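Local atomic coordinates of ribonucleoside-diphosphate reductase small chain 2 (Saccharomyces cerevisiae, PDB entry 1JK0), a protein that serves as a small subunit of ribonucleotide reductase, making deoxyribonucleotides for DNA synthesis, and is required for folding of RNR2 and its assembly with the large subunits. Residues E102-Q107 / V180-K185; S115-Q120 / T224-L229. One frame throughout, in Å; residues are numbered along the deposited sequence.

Interaction 1: E102-Q107 / V180-K185; sequences ENFSAQ and VAFAAK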
loop_
_atom_site.group_PDB
_atom_site.type_symbol
_atom_site.label_atom_id
_atom_site.label_comp_id
_atom_site.label_asym_id
_atom_site.label_seq_id
_atom_site.Cartn_x
_atom_site.Cartn_y
_atom_site.Cartn_z
ATOM N N GLU B 102 -10.002 1.784 -4.795
ATOM C CA GLU B 102 -9.350 2.913 -4.138
ATOM C C GLU B 102 -10.375 3.939 -3.628
ATOM O O GLU B 102 -10.216 4.516 -2.552
ATOM C CB GLU B 102 -8.406 3.619 -5.110
ATOM C CG GLU B 102 -7.039 2.994 -5.309
ATOM C CD GLU B 102 -7.081 1.732 -6.128
ATOM O OE1 GLU B 102 -7.991 1.596 -6.978
ATOM O OE2 GLU B 102 -6.184 0.882 -5.939
ATOM N N ASN B 103 -11.421 4.173 -4.414
ATOM C CA ASN B 103 -12.440 5.134 -4.025
ATOM C C ASN B 103 -13.213 4.650 -2.830
ATOM O O ASN B 103 -13.485 5.422 -1.919
ATOM C CB ASN B 103 -13.414 5.411 -5.172
ATOM C CG ASN B 103 -12.777 6.186 -6.294
ATOM O OD1 ASN B 103 -11.905 7.033 -6.062
ATOM N ND2 ASN B 103 -13.214 5.914 -7.526
ATOM N N PHE B 104 -13.588 3.378 -2.841
ATOM C CA PHE B 104 -14.316 2.825 -1.718
ATOM C C PHE B 104 -13.450 2.910 -0.468
ATOM O O PHE B 104 -13.916 3.281 0.614
ATOM C CB PHE B 104 -14.709 1.375 -1.979
ATOM C CG PHE B 104 -15.909 1.226 -2.875
ATOM C CD1 PHE B 104 -15.799 1.407 -4.255
ATOM C CD2 PHE B 104 -17.154 0.930 -2.336
ATOM C CE1 PHE B 104 -16.919 1.296 -5.084
ATOM C CE2 PHE B 104 -18.269 0.817 -3.148
ATOM C CZ PHE B 104 -18.156 1.000 -4.529
ATOM N N SER B 105 -12.173 2.591 -0.634
ATOM C CA SER B 105 -11.221 2.617 0.471
ATOM C C SER B 105 -11.037 4.027 1.027
ATOM O O SER B 105 -10.770 4.206 2.214
ATOM C CB SER B 105 -9.874 2.053 -0.004
ATOM O OG SER B 105 -8.946 1.977 1.057
ATOM N N ALA B 106 -11.174 5.020 0.156
ATOM C CA ALA B 106 -11.011 6.409 0.543
ATOM C C ALA B 106 -12.217 6.906 1.340
ATOM O O ALA B 106 -12.121 7.860 2.116
ATOM C CB ALA B 106 -10.813 7.264 -0.692
ATOM N N GLN B 107 -13.352 6.246 1.164
ATOM C CA GLN B 107 -14.556 6.642 1.863
ATOM C C GLN B 107 -14.684 5.992 3.233
ATOM O O GLN B 107 -15.283 6.558 4.145
ATOM C CB GLN B 107 -15.757 6.293 1.006
ATOM C CG GLN B 107 -15.649 6.825 -0.396
ATOM C CD GLN B 107 -16.953 6.752 -1.130
ATOM O OE1 GLN B 107 -17.919 7.399 -0.740
ATOM N NE2 GLN B 107 -16.998 5.960 -2.199
ATOM N N VAL B 180 -23.794 -1.945 -2.764
ATOM C CA VAL B 180 -24.536 -3.045 -3.383
ATOM C C VAL B 180 -24.054 -3.297 -4.823
ATOM O O VAL B 180 -23.868 -4.442 -5.236
ATOM C CB VAL B 180 -26.058 -2.762 -3.377
ATOM C CG1 VAL B 180 -26.805 -3.941 -3.972
ATOM C CG2 VAL B 180 -26.536 -2.510 -1.952
ATOM N N ALA B 181 -23.840 -2.227 -5.581
ATOM C CA ALA B 181 -23.356 -2.360 -6.953
ATOM C C ALA B 181 -21.989 -3.029 -6.951
ATOM O O ALA B 181 -21.738 -3.971 -7.708
ATOM C CB ALA B 181 -23.251 -0.994 -7.608
ATOM N N PHE B 182 -21.107 -2.530 -6.093
ATOM C CA PHE B 182 -19.758 -3.063 -5.985
ATOM C C PHE B 182 -19.788 -4.583 -5.789
ATOM O O PHE B 182 -19.030 -5.310 -6.431
ATOM C CB PHE B 182 -19.018 -2.390 -4.822
ATOM C CG PHE B 182 -17.537 -2.626 -4.832
ATOM C CD1 PHE B 182 -16.841 -2.805 -3.642
ATOM C CD2 PHE B 182 -16.828 -2.660 -6.038
ATOM C CE1 PHE B 182 -15.458 -3.018 -3.649
ATOM C CE2 PHE B 182 -15.447 -2.872 -6.055
ATOM C CZ PHE B 182 -14.761 -3.051 -4.859
ATOM N N ALA B 183 -20.675 -5.059 -4.916
ATOM C CA ALA B 183 -20.796 -6.494 -4.658
ATOM C C ALA B 183 -21.281 -7.243 -5.893
ATOM O O ALA B 183 -20.879 -8.383 -6.139
ATOM C CB ALA B 183 -21.746 -6.747 -3.500
ATOM N N ALA B 184 -22.174 -6.603 -6.648
ATOM C CA ALA B 184 -22.692 -7.187 -7.876
ATOM C C ALA B 184 -21.478 -7.413 -8.750
ATOM O O ALA B 184 -21.232 -8.521 -9.210
ATOM C CB ALA B 184 -23.652 -6.219 -8.559
ATOM N N LYS B 185 -20.710 -6.344 -8.943
ATOM C CA LYS B 185 -19.500 -6.389 -9.760
ATOM C C LYS B 185 -18.433 -7.347 -9.239
ATOM O O LYS B 185 -17.535 -7.764 -9.981
ATOM C CB LYS B 185 -18.852 -5.008 -9.871
ATOM C CG LYS B 185 -17.613 -5.077 -10.743
ATOM C CD LYS B 185 -16.701 -3.887 -10.635
ATOM C CE LYS B 185 -15.390 -4.199 -11.334
ATOM N NZ LYS B 185 -14.792 -5.475 -10.819
#

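Interaction 2: S115-Q120 / T224-L229; sequences SFYGFQ and TDFSCL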
loop_
_atom_site.group_PDB
_atom_site.type_symbol
_atom_site.label_atom_id
_atom_site.label_comp_id
_atom_site.label_asym_id
_atom_site.label_seq_id
_atom_site.Cartn_x
_atom_site.Cartn_y
_atom_site.Cartn_z
ATOM N N SER B 115 -7.070 -1.455 5.613
ATOM C CA SER B 115 -6.133 -2.566 5.572
ATOM C C SER B 115 -6.723 -3.665 4.692
ATOM O O SER B 115 -6.021 -4.265 3.866
ATOM C CB SER B 115 -5.879 -3.103 6.977
ATOM O OG SER B 115 -5.324 -2.080 7.782
ATOM N N PHE B 116 -8.018 -3.919 4.854
ATOM C CA PHE B 116 -8.659 -4.959 4.064
ATOM C C PHE B 116 -8.567 -4.607 2.578
ATOM O O PHE B 116 -8.240 -5.458 1.750
ATOM C CB PHE B 116 -10.130 -5.144 4.478
ATOM C CG PHE B 116 -10.845 -6.222 3.699
ATOM C CD1 PHE B 116 -11.166 -6.041 2.360
ATOM C CD2 PHE B 116 -11.117 -7.449 4.286
ATOM C CE1 PHE B 116 -11.741 -7.069 1.616
ATOM C CE2 PHE B 116 -11.685 -8.482 3.554
ATOM C CZ PHE B 116 -11.997 -8.292 2.214
ATOM N N TYR B 117 -8.846 -3.345 2.257
ATOM C CA TYR B 117 -8.808 -2.870 0.878
ATOM C C TYR B 117 -7.420 -2.910 0.261
ATOM O O TYR B 117 -7.262 -3.321 -0.893
ATOM C CB TYR B 117 -9.382 -1.447 0.788
ATOM C CG TYR B 117 -10.894 -1.442 0.722
ATOM C CD1 TYR B 117 -11.569 -2.403 -0.043
ATOM C CD2 TYR B 117 -11.647 -0.490 1.404
ATOM C CE1 TYR B 117 -12.941 -2.419 -0.126
ATOM C CE2 TYR B 117 -13.040 -0.497 1.320
ATOM C CZ TYR B 117 -13.682 -1.463 0.552
ATOM O OH TYR B 117 -15.061 -1.481 0.420
ATOM N N GLY B 118 -6.420 -2.480 1.025
ATOM C CA GLY B 118 -5.061 -2.500 0.526
ATOM C C GLY B 118 -4.651 -3.924 0.183
ATOM O O GLY B 118 -3.833 -4.156 -0.723
ATOM N N PHE B 119 -5.229 -4.883 0.903
ATOM C CA PHE B 119 -4.910 -6.282 0.689
ATOM C C PHE B 119 -5.596 -6.778 -0.558
ATOM O O PHE B 119 -5.016 -7.521 -1.359
ATOM C CB PHE B 119 -5.380 -7.124 1.860
ATOM C CG PHE B 119 -4.663 -8.420 1.987
ATOM C CD1 PHE B 119 -3.396 -8.460 2.536
ATOM C CD2 PHE B 119 -5.233 -9.592 1.535
ATOM C CE1 PHE B 119 -2.698 -9.660 2.640
ATOM C CE2 PHE B 119 -4.539 -10.803 1.637
ATOM C CZ PHE B 119 -3.267 -10.831 2.188
ATOM N N GLN B 120 -6.848 -6.379 -0.712
ATOM C CA GLN B 120 -7.616 -6.781 -1.869
ATOM C C GLN B 120 -6.955 -6.325 -3.164
ATOM O O GLN B 120 -6.706 -7.151 -4.029
ATOM C CB GLN B 120 -9.039 -6.246 -1.768
ATOM C CG GLN B 120 -9.890 -6.574 -2.946
ATOM C CD GLN B 120 -11.268 -6.018 -2.803
ATOM O OE1 GLN B 120 -12.015 -5.937 -3.772
ATOM N NE2 GLN B 120 -11.629 -5.631 -1.586
ATOM N N THR B 224 -16.591 -9.846 -1.829
ATOM C CA THR B 224 -17.995 -9.469 -2.020
ATOM C C THR B 224 -18.649 -9.351 -0.650
ATOM O O THR B 224 -19.350 -8.380 -0.367
ATOM C CB THR B 224 -18.782 -10.500 -2.886
ATOM O OG1 THR B 224 -18.176 -10.620 -4.180
ATOM C CG2 THR B 224 -20.226 -10.027 -3.091
ATOM N N ASP B 225 -18.400 -10.341 0.202
ATOM C CA ASP B 225 -18.931 -10.332 1.562
ATOM C C ASP B 225 -18.556 -9.058 2.282
ATOM O O ASP B 225 -19.375 -8.464 2.965
ATOM C CB ASP B 225 -18.378 -11.487 2.385
ATOM C CG ASP B 225 -19.339 -12.634 2.497
ATOM O OD1 ASP B 225 -20.565 -12.368 2.514
ATOM O OD2 ASP B 225 -18.871 -13.793 2.590
ATOM N N PHE B 226 -17.301 -8.648 2.147
ATOM C CA PHE B 226 -16.847 -7.454 2.833
ATOM C C PHE B 226 -17.794 -6.298 2.578
ATOM O O PHE B 226 -18.038 -5.488 3.474
ATOM C CB PHE B 226 -15.423 -7.062 2.417
ATOM C CG PHE B 226 -14.843 -5.967 3.255
ATOM C CD1 PHE B 226 -14.635 -6.157 4.619
ATOM C CD2 PHE B 226 -14.566 -4.724 2.707
ATOM C CE1 PHE B 226 -14.169 -5.125 5.427
ATOM C CE2 PHE B 226 -14.101 -3.682 3.501
ATOM C CZ PHE B 226 -13.903 -3.888 4.871
ATOM N N SER B 227 -18.340 -6.213 1.370
ATOM C CA SER B 227 -19.258 -5.121 1.083
ATOM C C SER B 227 -20.613 -5.391 1.730
ATOM O O SER B 227 -21.349 -4.463 2.054
ATOM C CB SER B 227 -19.384 -4.909 -0.424
ATOM O OG SER B 227 -18.132 -4.495 -0.966
ATOM N N CYS B 228 -20.940 -6.662 1.939
ATOM C CA CYS B 228 -22.193 -7.001 2.601
ATOM C C CYS B 228 -22.019 -6.712 4.083
ATOM O O CYS B 228 -22.975 -6.402 4.784
ATOM C CB CYS B 228 -22.540 -8.469 2.386
ATOM S SG CYS B 228 -23.186 -8.804 0.741
ATOM N N LEU B 229 -20.780 -6.815 4.550
ATOM C CA LEU B 229 -20.461 -6.540 5.938
ATOM C C LEU B 229 -20.506 -5.039 6.200
ATOM O O LEU B 229 -21.000 -4.604 7.238
ATOM C CB LEU B 229 -19.073 -7.070 6.280
ATOM C CG LEU B 229 -18.539 -6.564 7.617
ATOM C CD1 LEU B 229 -19.504 -6.931 8.716
ATOM C CD2 LEU B 229 -17.171 -7.157 7.872
#

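Interaction 1: E102-Q107 / V180-K185
F104 and F182 make this contact by themselves, laying one phenyl ring over the other between helix 101-107 and helix 175-188. Segment 102-107 makes up nearly all of the short helix 101-107, and the first carbonyl, E102 O, takes the amide of A106 at 2.9 Å from its N, which keeps the turn bearing F104 helical. F104 itself turns toward the partner helix. Its CG lies anti to the carbonyl carbon, beside the backbone N (chi1 -79°), and the ring reaches across a gap in which the nearest CA atoms, F104 CA and F182 CA, are still 9.1 Å apart. The two rings together fill the space between the helices, which suits a buried place where neither side chain brings a polar group. The ring centroids of F104 and F182 lie 4.2 Å apart with the planes inclined at 19°, a face-to-face stack that is displaced and not quite parallel. F182 CD1 sits above the centre of the F104 ring, whereas F104 CE1 is over the rim of the F182 ring. The side chains run in opposite senses, and the far end of F104 therefore comes back over the root of its partner: F104 CZ is 3.5 Å from F182 CB. F182 meets it with CG anti to the backbone N (chi1 -166°). Farther along, Q107 adds a polar tie between the same helices, its OE1 hydrogen-bonded to NH2 of R178, one turn before F182. Helix 111-138 passes beside the pair, with Y117 against F104 and Q120 against F182. S227 of helix 207-232 also touches F182, while helix 240-258 packs on V180, A181 and A184, so helix 175-188 lies between the stack and that helix.

Interaction 2: S115-Q120 / T224-L229
The ring of F226 meets two aromatic partners at right angles to each other, F116 over its face and Y117 at its edge. Against F116 it is almost exactly parallel: the planes differ by 5° and the ring centroids of F116 and F226 are 3.9 Å apart, with each ring carrying the CG of the other above its centre. Both phenylalanines hold CG anti to the backbone N (chi1 -179° in F116), which sends the rings out from their helices to pass each other in opposite directions. The stack consequently runs on into the side-chain stems. F226 CB lies 4.0 Å from the centroid of the F116 ring and F116 CB lies 4.3 Å from that of F226, two reciprocal CH-pi contacts. The rim of F116 is met in its plane by the amide NE2 of Q120, one helical turn later.

Y117 starts in another direction, its CG beside the backbone N, and only the end of its ring closes on helix 207-232. There the edge of F226 is directed at the tyrosine face in a T-shaped pair, the planes at 89°, and F226 CE2 stands 3.7 Å from Y117 CZ, toward the phenolic rim. Flat, apolar phenylalanine suits the central place because it offers a face and an edge at once, and the tyrosine ring supplies a broad surface for that edge. Together F116, Y117 and F226 form a buried aromatic cluster between two long helices, the kind of apolar interior that belongs to the all-helical, ferritin-like fold of ribonucleotide reductase small chains.

How the interactions relate
Interaction 1 and interaction 2 are adjoining parts of one buried core, their centres about 9 Å apart. Y117 joins them: its ring belongs to interaction 2, yet its OH lies 3.7 Å from F104 CB and its CD2 3.3 Å from S105 CA. A second meeting point is F182 CD1 with S227 OG, 3.4 Å apart, where helix 175-188 rests on helix 207-232. Helices 101-107 and 111-138 are consecutive, while their partners follow later in the same order, so the two pairings interleave along the chain. Neither contact reaches the predicted active-site residue Y131, although 115-120 and Y131 share helix 111-138.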